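Alpha,alpha-trehalose-phosphate synthase (UDP-forming) (PDB 5HXA) belongs to glycosyltransferase family 20 and is expected to have the two-domain GT-B fold, with a Rossmann-like sheet in each half. Local coordinates at residues Q124-L129 / R150-K155; K183-Y188 / Q200-F205; S256-M261 / F358-V363; R318-L323 / Y344-Y349. One frame throughout, in Å; residues are numbered along the deposited sequence.

Contact 1: residues Q124-L129 / R150-K155; sequences QLKELL and RELGVK
The carbonyl group of L152 receives the ammonium of K126 in its own plane: K126 NZ lies 2.9 Å from L152 O, at a C=O...N angle of 145°. A second flat group, the guanidinium of R150, meets the carbonyl of V154 at its edge. There R150 NH1 donates to V154 O at 3.0 Å, within the guanidinium plane but 35° out of the carbonyl plane; NH1 also bonds N156 O, and NH2 forms a salt bridge with D189. K126 gains its reach from a fully extended chain, with CG anti to the backbone N (chi1 172°), which lays K126 CD 3.8 Å from L152 CB. The acceptor is offered by a Schellman motif closing helix 145-151: G153, at positive phi, is the C-prime residue, with V154 N bonded to L149 O and G153 N to R150 O. On the facing segment a type I turn spans K126 to L129. Next to the lysine, L129 CD1 sits 4.1 Å from both V154 CG1 and V154 CG2, the two side chains crossing at about a right angle. L129 also packs on I13 of strand 12-16, a member of the same Rossmann-like sheet that these helices flank.

Contact 2: residues K183-Y188 / Q200-F205; sequences KAMCSY and QSFVDF
Sulfur-aromatic contacts join M185 and C186 to the ring of F202. M185 SD is 5.2 Å from the F202 centroid and 71° off the ring normal; C186 SG is 5.3 Å from that centroid and 72° off the normal. Both approaches are oblique, so these are a Met-aromatic contact and its cysteine counterpart in which neither sulfur stands above the ring centre. Apolar packing uses neighbouring ring atoms for different partners: M185 CE comes within 3.7 Å of F202 CE1, while C186 SG lies 4.0 Å from F202 CZ. The F202 ring projects from helix 196-208 past the methionine, which runs in the opposite direction and bends at chi3 (78°) to bring its methyl alongside CE1. The two segments belong to a helix-strand-helix succession in a Rossmann-like domain, helix 178-185 leading through a type I turn (M185 to Y188) to strand 190-193 and then to helix 196-208. I191 of that strand touches both M185 and F202, and F166 meets F202 edge-to-face. Polar bonds lie outside this buried apolar patch: Y188 OH bonds L142 O, and D204 OD2 forms a salt bridge with R208 of the second subunit.

Contact 3: residues S256-M261 / F358-V363; sequences SLRDGM and FRQSQV
Bends in two side chains bring R258 and Q360 together. R258 turns at chi3 (-30°, far from a staggered value), and Q360 folds back at chi2 (-58°), carrying its amide over the arginine rather than out along the chain. Q360 OE1 then rests against the aliphatic part of R258, 3.4 Å from CG and 3.5 Å from CD. Farther along, Q360 NE2 stands 4.0 Å above the guanidinium plane of R258, over its centre. The planes are 31° apart, so the amide leans over one face of the guanidinium without lying parallel to it. Beside this pair, L257 CD2 touches Q360 CB at 4.2 Å, and the leucine continues inward onto L266 of strand 265-270. Helix 252-260 leads to strand 265-270 and helix 351-359 to strand 363-366, neighbours in the parallel sheet of the second Rossmann-like domain. The contact thus bridges two helix-to-strand connections, with T249 touching both R258 and Q360. A sodium ion lies about 5 Å from the Q360 side chain, too far for direct coordination. No N-H of R258 is aimed at Q360 OE1, so the attraction is probably dispersion with a modest electrostatic share, a weaker and less directional link than a hydrogen bond and one set near the surface.

Contact 4: residues R318-L323 / Y344-Y349; sequences RIRQTL and YLNRKY
N346 OD1 stands over one face of the R320 guanidinium, 3.2 Å above its plane and over its centre. The nearest nitrogen, R320 NH2, is also 3.2 Å from N346 OD1, but the angle is too poor for a hydrogen bond; amide and guanidinium planes are turned 58° apart. Next to this polar pair, R320 CG passes 4.0 Å from Y344 OH, the two side chains crossing at about a right angle. L323 CD2 meets Y344 CE1 at 4.0 Å, obliquely to the ring. R320 reaches the asparagine because its chain is extended from CG to NE, with CG anti to the backbone N (chi1 -180°). In the next shell E324, one helical turn beyond R320, takes R320 NE in a salt bridge and accepts from Y344 OH through the same OE1, which probably helps to fix both groups. N346 ND2 bonds A306 O, which holds the amide with its oxygen toward the arginine. Farther out, L323 packs against F283 of helix 279-292. These pieces belong to one beta-alpha-beta crossover, strand 300-305, helix 314-334 and strand 342-345, in which the helix lies against the outermost strand of the parallel sheet. The chemistry suggests a division of labour: E324 probably balances most of the arginine's charge, while the partial negative charge of N346 OD1 over the face adds a softer electrostatic attraction.

How the contacts relate
The four contacts fall into two pairs, one in each Rossmann-like half of the chain. Contacts 1 and 2 have centres 22 Å apart and touch directly: R150 NE probably donates to S187 O at 3.0 Å. Contacts 3 and 4 have centres 20 Å apart and nearest atoms about 8 Å apart; contact 4 is nested within the loop that contact 3 closes, strand 342-345 being followed by helix 351-359. Between the halves the separation is large, 51 Å between the centres of contacts 1 and 3 and about 24 Å between the nearest atoms of contacts 2 and 4. Contact 2 alone is touched by the second subunit, and contact 3 lies near a sodium ion.

Contact 1: residues Q124-L129 / R150-K155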
# COMPACT_ATOMS: atom_id res chain seq x y z
N GLN A 124 -33.15 -13.30 -7.01
CA GLN A 124 -33.43 -14.31 -8.01
C GLN A 124 -32.94 -15.69 -7.59
O GLN A 124 -33.59 -16.69 -7.86
CB GLN A 124 -32.82 -13.92 -9.35
CG GLN A 124 -33.56 -12.80 -10.06
CD GLN A 124 -32.81 -12.31 -11.28
OE1 GLN A 124 -31.63 -11.99 -11.21
NE2 GLN A 124 -33.49 -12.28 -12.42
N LEU A 125 -31.78 -15.75 -6.92
CA LEU A 125 -31.31 -17.03 -6.40
C LEU A 125 -32.29 -17.61 -5.38
O LEU A 125 -32.56 -18.82 -5.39
CB LEU A 125 -29.92 -16.88 -5.77
CG LEU A 125 -29.43 -18.16 -5.10
CD1 LEU A 125 -29.32 -19.27 -6.14
CD2 LEU A 125 -28.11 -17.97 -4.36
N LYS A 126 -32.84 -16.75 -4.52
CA LYS A 126 -33.74 -17.23 -3.47
C LYS A 126 -34.90 -18.05 -4.02
O LYS A 126 -35.34 -19.01 -3.38
CB LYS A 126 -34.29 -16.05 -2.66
CG LYS A 126 -35.39 -16.46 -1.67
CD LYS A 126 -35.97 -15.27 -0.93
CE LYS A 126 -37.10 -15.69 -0.01
NZ LYS A 126 -37.76 -14.52 0.64
N GLU A 127 -35.41 -17.69 -5.20
CA GLU A 127 -36.50 -18.46 -5.80
C GLU A 127 -36.10 -19.90 -6.11
O GLU A 127 -36.98 -20.77 -6.18
CB GLU A 127 -36.98 -17.79 -7.09
CG GLU A 127 -37.60 -16.43 -6.88
CD GLU A 127 -38.76 -16.49 -5.91
OE1 GLU A 127 -39.71 -17.26 -6.16
OE2 GLU A 127 -38.72 -15.77 -4.89
N LEU A 128 -34.81 -20.17 -6.29
CA LEU A 128 -34.33 -21.48 -6.68
C LEU A 128 -33.87 -22.32 -5.50
O LEU A 128 -33.49 -23.48 -5.69
CB LEU A 128 -33.18 -21.34 -7.67
CG LEU A 128 -33.46 -20.48 -8.90
CD1 LEU A 128 -32.16 -20.21 -9.65
CD2 LEU A 128 -34.46 -21.17 -9.80
N LEU A 129 -33.87 -21.76 -4.29
CA LEU A 129 -33.30 -22.43 -3.14
C LEU A 129 -34.29 -23.40 -2.51
O LEU A 129 -35.50 -23.16 -2.50
CB LEU A 129 -32.87 -21.41 -2.08
CG LEU A 129 -31.72 -20.47 -2.45
CD1 LEU A 129 -31.41 -19.55 -1.28
CD2 LEU A 129 -30.48 -21.27 -2.85
N ARG A 150 -29.55 -12.94 3.77
CA ARG A 150 -30.12 -12.90 5.12
C ARG A 150 -31.29 -11.93 5.20
O ARG A 150 -32.27 -12.18 5.90
CB ARG A 150 -29.06 -12.49 6.15
CG ARG A 150 -27.80 -13.34 6.17
CD ARG A 150 -28.12 -14.82 6.39
NE ARG A 150 -26.87 -15.56 6.54
CZ ARG A 150 -26.75 -16.88 6.45
NH1 ARG A 150 -27.81 -17.65 6.20
NH2 ARG A 150 -25.56 -17.44 6.60
N GLU A 151 -31.18 -10.80 4.49
CA GLU A 151 -32.25 -9.82 4.46
C GLU A 151 -33.51 -10.38 3.82
O GLU A 151 -34.61 -9.89 4.11
CB GLU A 151 -31.79 -8.57 3.72
CG GLU A 151 -32.01 -7.29 4.47
CD GLU A 151 -30.75 -6.79 5.13
OE1 GLU A 151 -29.82 -6.40 4.40
OE2 GLU A 151 -30.69 -6.78 6.38
N LEU A 152 -33.38 -11.39 2.97
CA LEU A 152 -34.52 -12.09 2.39
C LEU A 152 -34.99 -13.25 3.25
O LEU A 152 -35.87 -14.00 2.83
CB LEU A 152 -34.16 -12.59 0.98
CG LEU A 152 -33.89 -11.50 -0.06
CD1 LEU A 152 -33.32 -12.11 -1.32
CD2 LEU A 152 -35.15 -10.72 -0.38
N GLY A 153 -34.43 -13.40 4.45
CA GLY A 153 -34.82 -14.48 5.33
C GLY A 153 -34.16 -15.81 5.05
O GLY A 153 -34.62 -16.84 5.55
N VAL A 154 -33.08 -15.83 4.26
CA VAL A 154 -32.43 -17.08 3.90
C VAL A 154 -31.58 -17.55 5.08
O VAL A 154 -30.67 -16.84 5.52
CB VAL A 154 -31.57 -16.90 2.63
CG1 VAL A 154 -30.66 -18.10 2.44
CG2 VAL A 154 -32.46 -16.70 1.42
N LYS A 155 -31.89 -18.74 5.59
CA LYS A 155 -31.21 -19.28 6.76
C LYS A 155 -30.17 -20.35 6.42
O LYS A 155 -29.47 -20.81 7.32
CB LYS A 155 -32.24 -19.86 7.75
CG LYS A 155 -33.25 -18.85 8.27
CD LYS A 155 -32.58 -17.71 9.03
CE LYS A 155 -33.58 -16.59 9.40
NZ LYS A 155 -34.66 -17.05 10.31

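Contact 2: residues K183-Y188 / Q200-F205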
# COMPACT_ATOMS: atom_id res chain seq x y z
N LYS A 183 -18.81 -5.60 7.56
CA LYS A 183 -20.03 -5.99 8.27
C LYS A 183 -20.84 -6.98 7.44
O LYS A 183 -21.25 -8.04 7.93
CB LYS A 183 -20.87 -4.76 8.61
CG LYS A 183 -22.23 -5.15 9.23
CD LYS A 183 -23.00 -3.92 9.73
CE LYS A 183 -24.35 -4.32 10.33
NZ LYS A 183 -24.99 -3.16 11.03
N ALA A 184 -21.06 -6.66 6.16
CA ALA A 184 -21.84 -7.55 5.30
C ALA A 184 -21.16 -8.91 5.15
O ALA A 184 -21.83 -9.94 5.10
CB ALA A 184 -22.06 -6.91 3.93
N MET A 185 -19.83 -8.93 5.08
CA MET A 185 -19.13 -10.21 4.94
C MET A 185 -19.41 -11.15 6.12
O MET A 185 -19.35 -12.37 5.96
CB MET A 185 -17.63 -9.99 4.80
CG MET A 185 -17.20 -9.43 3.43
SD MET A 185 -15.46 -8.97 3.42
CE MET A 185 -14.64 -10.57 3.24
N CYS A 186 -19.69 -10.61 7.30
CA CYS A 186 -19.94 -11.47 8.45
C CYS A 186 -21.34 -12.07 8.47
O CYS A 186 -21.69 -12.79 9.42
CB CYS A 186 -19.66 -10.70 9.75
SG CYS A 186 -17.87 -10.29 9.93
N SER A 187 -22.16 -11.81 7.44
CA SER A 187 -23.37 -12.59 7.23
C SER A 187 -23.08 -13.99 6.69
O SER A 187 -23.96 -14.85 6.76
CB SER A 187 -24.32 -11.87 6.27
OG SER A 187 -24.89 -10.74 6.91
N TYR A 188 -21.89 -14.21 6.14
CA TYR A 188 -21.45 -15.55 5.78
C TYR A 188 -21.18 -16.38 7.04
O TYR A 188 -20.66 -15.88 8.04
CB TYR A 188 -20.16 -15.48 4.94
CG TYR A 188 -20.37 -14.98 3.51
CD1 TYR A 188 -20.93 -15.81 2.54
CD2 TYR A 188 -19.99 -13.69 3.13
CE1 TYR A 188 -21.13 -15.37 1.23
CE2 TYR A 188 -20.18 -13.23 1.82
CZ TYR A 188 -20.75 -14.07 0.88
OH TYR A 188 -20.95 -13.63 -0.40
N GLN A 200 -5.55 -13.25 8.68
CA GLN A 200 -5.18 -12.37 9.78
C GLN A 200 -5.53 -10.92 9.47
O GLN A 200 -5.95 -10.18 10.37
CB GLN A 200 -3.70 -12.52 10.12
CG GLN A 200 -3.29 -11.84 11.43
CD GLN A 200 -4.06 -12.37 12.64
OE1 GLN A 200 -4.11 -13.58 12.87
NE2 GLN A 200 -4.68 -11.47 13.40
N SER A 201 -5.38 -10.50 8.21
CA SER A 201 -5.76 -9.15 7.80
C SER A 201 -7.24 -8.88 8.10
O SER A 201 -7.60 -7.81 8.61
CB SER A 201 -5.48 -8.99 6.31
OG SER A 201 -6.10 -7.83 5.81
N PHE A 202 -8.10 -9.84 7.76
CA PHE A 202 -9.54 -9.69 8.00
C PHE A 202 -9.83 -9.64 9.49
O PHE A 202 -10.56 -8.76 9.97
CB PHE A 202 -10.28 -10.86 7.34
CG PHE A 202 -11.77 -10.84 7.52
CD1 PHE A 202 -12.57 -10.03 6.72
CD2 PHE A 202 -12.38 -11.66 8.46
CE1 PHE A 202 -13.96 -10.03 6.87
CE2 PHE A 202 -13.76 -11.66 8.61
CZ PHE A 202 -14.55 -10.85 7.82
N VAL A 203 -9.26 -10.58 10.24
CA VAL A 203 -9.51 -10.62 11.68
C VAL A 203 -8.92 -9.38 12.36
O VAL A 203 -9.52 -8.84 13.31
CB VAL A 203 -8.94 -11.92 12.26
CG1 VAL A 203 -8.99 -11.90 13.78
CG2 VAL A 203 -9.72 -13.13 11.71
N ASP A 204 -7.76 -8.91 11.89
CA ASP A 204 -7.20 -7.67 12.44
C ASP A 204 -8.16 -6.50 12.31
O ASP A 204 -8.29 -5.68 13.22
CB ASP A 204 -5.88 -7.32 11.75
CG ASP A 204 -4.69 -8.09 12.31
OD1 ASP A 204 -4.82 -8.76 13.36
OD2 ASP A 204 -3.60 -8.01 11.69
N PHE A 205 -8.82 -6.38 11.15
CA PHE A 205 -9.74 -5.26 10.99
C PHE A 205 -10.84 -5.33 12.03
O PHE A 205 -11.17 -4.34 12.69
CB PHE A 205 -10.35 -5.23 9.58
CG PHE A 205 -11.35 -4.12 9.41
CD1 PHE A 205 -10.93 -2.85 9.03
CD2 PHE A 205 -12.69 -4.33 9.71
CE1 PHE A 205 -11.85 -1.80 8.92
CE2 PHE A 205 -13.61 -3.30 9.60
CZ PHE A 205 -13.19 -2.03 9.20

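Contact 3: residues S256-M261 / F358-V363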
# COMPACT_ATOMS: atom_id res chain seq x y z
N SER A 256 7.43 -26.10 -32.81
CA SER A 256 7.92 -24.80 -33.28
C SER A 256 8.79 -24.13 -32.23
O SER A 256 9.89 -23.66 -32.53
CB SER A 256 6.74 -23.88 -33.65
OG SER A 256 6.04 -24.37 -34.78
N LEU A 257 8.30 -24.07 -30.99
CA LEU A 257 9.08 -23.50 -29.90
C LEU A 257 10.43 -24.19 -29.78
O LEU A 257 11.48 -23.53 -29.78
CB LEU A 257 8.31 -23.60 -28.58
CG LEU A 257 9.01 -23.09 -27.32
CD1 LEU A 257 9.36 -21.59 -27.44
CD2 LEU A 257 8.15 -23.35 -26.09
N ARG A 258 10.42 -25.52 -29.71
CA ARG A 258 11.65 -26.29 -29.55
C ARG A 258 12.64 -26.00 -30.67
O ARG A 258 13.83 -25.76 -30.42
CB ARG A 258 11.31 -27.78 -29.50
CG ARG A 258 12.19 -28.60 -28.57
CD ARG A 258 11.79 -30.07 -28.57
NE ARG A 258 10.36 -30.24 -28.82
CZ ARG A 258 9.69 -31.37 -28.64
NH1 ARG A 258 10.31 -32.45 -28.17
NH2 ARG A 258 8.39 -31.43 -28.91
N ASP A 259 12.18 -26.03 -31.93
CA ASP A 259 13.09 -25.82 -33.05
C ASP A 259 13.64 -24.41 -33.06
O ASP A 259 14.81 -24.20 -33.40
CB ASP A 259 12.39 -26.13 -34.37
CG ASP A 259 12.01 -27.60 -34.51
OD1 ASP A 259 12.43 -28.43 -33.65
OD2 ASP A 259 11.29 -27.93 -35.48
N GLY A 260 12.82 -23.42 -32.69
CA GLY A 260 13.32 -22.05 -32.67
C GLY A 260 14.28 -21.77 -31.53
O GLY A 260 15.09 -20.84 -31.64
N MET A 261 14.23 -22.56 -30.46
CA MET A 261 15.04 -22.35 -29.27
C MET A 261 16.31 -23.18 -29.25
O MET A 261 17.01 -23.19 -28.23
CB MET A 261 14.23 -22.68 -28.01
CG MET A 261 13.24 -21.62 -27.56
SD MET A 261 14.02 -20.02 -27.27
CE MET A 261 15.12 -20.40 -25.91
N PHE A 358 5.23 -25.15 -20.84
CA PHE A 358 5.97 -25.13 -19.57
C PHE A 358 7.00 -26.25 -19.52
O PHE A 358 8.14 -26.05 -19.08
CB PHE A 358 5.01 -25.28 -18.37
CG PHE A 358 4.14 -24.08 -18.09
CD1 PHE A 358 4.56 -22.79 -18.40
CD2 PHE A 358 2.90 -24.24 -17.46
CE1 PHE A 358 3.75 -21.69 -18.11
CE2 PHE A 358 2.08 -23.14 -17.17
CZ PHE A 358 2.51 -21.86 -17.50
N ARG A 359 6.60 -27.45 -19.94
CA ARG A 359 7.50 -28.61 -19.90
C ARG A 359 8.74 -28.40 -20.76
O ARG A 359 9.79 -29.00 -20.48
CB ARG A 359 6.73 -29.85 -20.36
CG ARG A 359 7.44 -31.19 -20.18
CD ARG A 359 6.43 -32.30 -20.42
NE ARG A 359 6.93 -33.66 -20.24
CZ ARG A 359 6.74 -34.39 -19.15
NH1 ARG A 359 6.08 -33.89 -18.10
NH2 ARG A 359 7.22 -35.63 -19.11
N GLN A 360 8.66 -27.57 -21.80
CA GLN A 360 9.81 -27.26 -22.64
C GLN A 360 10.73 -26.20 -22.04
O GLN A 360 11.79 -25.94 -22.61
CB GLN A 360 9.36 -26.79 -24.03
CG GLN A 360 8.78 -27.90 -24.88
CD GLN A 360 9.76 -29.03 -25.06
OE1 GLN A 360 10.92 -28.81 -25.44
NE2 GLN A 360 9.34 -30.25 -24.74
N SER A 361 10.34 -25.57 -20.93
CA SER A 361 11.02 -24.38 -20.43
C SER A 361 11.92 -24.71 -19.24
O SER A 361 11.45 -25.27 -18.24
CB SER A 361 9.99 -23.33 -20.01
OG SER A 361 9.08 -23.05 -21.07
N GLN A 362 13.19 -24.32 -19.34
CA GLN A 362 14.15 -24.59 -18.27
C GLN A 362 13.93 -23.72 -17.03
O GLN A 362 14.37 -24.11 -15.94
CB GLN A 362 15.59 -24.40 -18.77
CG GLN A 362 16.09 -25.50 -19.70
CD GLN A 362 15.47 -25.45 -21.09
OE1 GLN A 362 15.18 -24.38 -21.63
NE2 GLN A 362 15.25 -26.62 -21.67
N VAL A 363 13.31 -22.55 -17.17
CA VAL A 363 13.04 -21.68 -16.02
C VAL A 363 11.59 -21.22 -16.10
O VAL A 363 11.14 -20.82 -17.18
CB VAL A 363 13.97 -20.46 -15.97
CG1 VAL A 363 13.66 -19.59 -14.72
CG2 VAL A 363 15.44 -20.90 -15.97

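Contact 4: residues R318-L323 / Y344-Y349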
# COMPACT_ATOMS: atom_id res chain seq x y z
N ARG A 318 -2.35 1.57 -20.49
CA ARG A 318 -1.08 2.22 -20.16
C ARG A 318 -0.03 1.20 -19.74
O ARG A 318 1.13 1.30 -20.16
CB ARG A 318 -1.28 3.25 -19.04
N ILE A 319 -0.42 0.21 -18.93
CA ILE A 319 0.52 -0.83 -18.52
C ILE A 319 1.01 -1.60 -19.74
O ILE A 319 2.19 -1.99 -19.82
CB ILE A 319 -0.13 -1.77 -17.48
CG1 ILE A 319 -0.85 -0.96 -16.39
CG2 ILE A 319 0.90 -2.70 -16.88
CD1 ILE A 319 -0.02 0.14 -15.72
N ARG A 320 0.12 -1.83 -20.70
CA ARG A 320 0.50 -2.58 -21.89
C ARG A 320 1.48 -1.79 -22.75
O ARG A 320 2.49 -2.33 -23.21
CB ARG A 320 -0.76 -2.95 -22.69
CG ARG A 320 -0.50 -3.75 -23.96
CD ARG A 320 -1.79 -4.32 -24.54
NE ARG A 320 -1.67 -4.60 -25.96
CZ ARG A 320 -2.70 -4.84 -26.78
NH1 ARG A 320 -3.94 -4.84 -26.31
NH2 ARG A 320 -2.48 -5.08 -28.07
N GLN A 321 1.21 -0.49 -22.96
CA GLN A 321 2.12 0.35 -23.73
C GLN A 321 3.49 0.43 -23.06
O GLN A 321 4.52 0.37 -23.73
CB GLN A 321 1.55 1.75 -23.91
CG GLN A 321 0.27 1.83 -24.71
CD GLN A 321 -0.37 3.20 -24.61
OE1 GLN A 321 0.26 4.16 -24.16
NE2 GLN A 321 -1.63 3.30 -25.03
N THR A 322 3.51 0.56 -21.73
CA THR A 322 4.77 0.57 -21.00
C THR A 322 5.55 -0.72 -21.24
O THR A 322 6.75 -0.69 -21.56
CB THR A 322 4.51 0.76 -19.50
OG1 THR A 322 3.82 2.00 -19.30
CG2 THR A 322 5.81 0.78 -18.74
N LEU A 323 4.89 -1.86 -21.05
CA LEU A 323 5.55 -3.15 -21.24
C LEU A 323 6.05 -3.32 -22.67
O LEU A 323 7.17 -3.81 -22.90
CB LEU A 323 4.59 -4.28 -20.89
CG LEU A 323 5.23 -5.66 -20.84
CD1 LEU A 323 6.22 -5.70 -19.67
CD2 LEU A 323 4.17 -6.75 -20.73
N TYR A 344 7.83 -11.50 -26.95
CA TYR A 344 6.59 -11.09 -26.30
C TYR A 344 5.43 -11.46 -27.21
O TYR A 344 5.43 -11.10 -28.39
CB TYR A 344 6.64 -9.59 -26.04
CG TYR A 344 5.32 -8.90 -25.74
CD1 TYR A 344 4.65 -9.13 -24.54
CD2 TYR A 344 4.77 -8.00 -26.65
CE1 TYR A 344 3.44 -8.49 -24.26
CE2 TYR A 344 3.56 -7.35 -26.38
CZ TYR A 344 2.91 -7.59 -25.18
OH TYR A 344 1.73 -6.95 -24.92
N LEU A 345 4.45 -12.19 -26.67
CA LEU A 345 3.30 -12.65 -27.44
C LEU A 345 2.02 -12.30 -26.71
O LEU A 345 1.81 -12.71 -25.56
CB LEU A 345 3.36 -14.17 -27.69
CG LEU A 345 4.52 -14.71 -28.54
CD1 LEU A 345 5.69 -15.03 -27.66
CD2 LEU A 345 4.09 -15.95 -29.30
N ASN A 346 1.15 -11.54 -27.37
CA ASN A 346 -0.10 -11.08 -26.80
C ASN A 346 -1.23 -11.96 -27.32
O ASN A 346 -1.99 -11.60 -28.21
CB ASN A 346 -0.30 -9.59 -27.13
CG ASN A 346 -1.50 -8.99 -26.44
OD1 ASN A 346 -2.14 -8.09 -26.96
ND2 ASN A 346 -1.81 -9.49 -25.25
N ARG A 347 -1.29 -13.18 -26.78
CA ARG A 347 -2.26 -14.15 -27.25
C ARG A 347 -2.46 -15.24 -26.19
O ARG A 347 -1.68 -15.37 -25.25
CB ARG A 347 -1.84 -14.77 -28.58
CG ARG A 347 -0.58 -15.58 -28.53
CD ARG A 347 -0.55 -16.55 -29.69
NE ARG A 347 -1.50 -17.64 -29.47
CZ ARG A 347 -1.79 -18.58 -30.37
NH1 ARG A 347 -1.22 -18.56 -31.57
NH2 ARG A 347 -2.66 -19.54 -30.07
N LYS A 348 -3.52 -16.01 -26.38
CA LYS A 348 -3.91 -17.05 -25.44
C LYS A 348 -3.62 -18.42 -26.05
O LYS A 348 -3.82 -18.62 -27.25
CB LYS A 348 -5.40 -16.95 -25.09
N TYR A 349 -3.14 -19.34 -25.22
CA TYR A 349 -2.94 -20.72 -25.62
C TYR A 349 -3.89 -21.62 -24.84
O TYR A 349 -4.17 -21.36 -23.67
CB TYR A 349 -1.50 -21.17 -25.38
CG TYR A 349 -0.53 -20.54 -26.35
CD1 TYR A 349 -0.31 -21.10 -27.61
CD2 TYR A 349 0.14 -19.37 -26.03
CE1 TYR A 349 0.57 -20.51 -28.50
CE2 TYR A 349 1.03 -18.77 -26.92
CZ TYR A 349 1.23 -19.35 -28.15
OH TYR A 349 2.11 -18.76 -29.02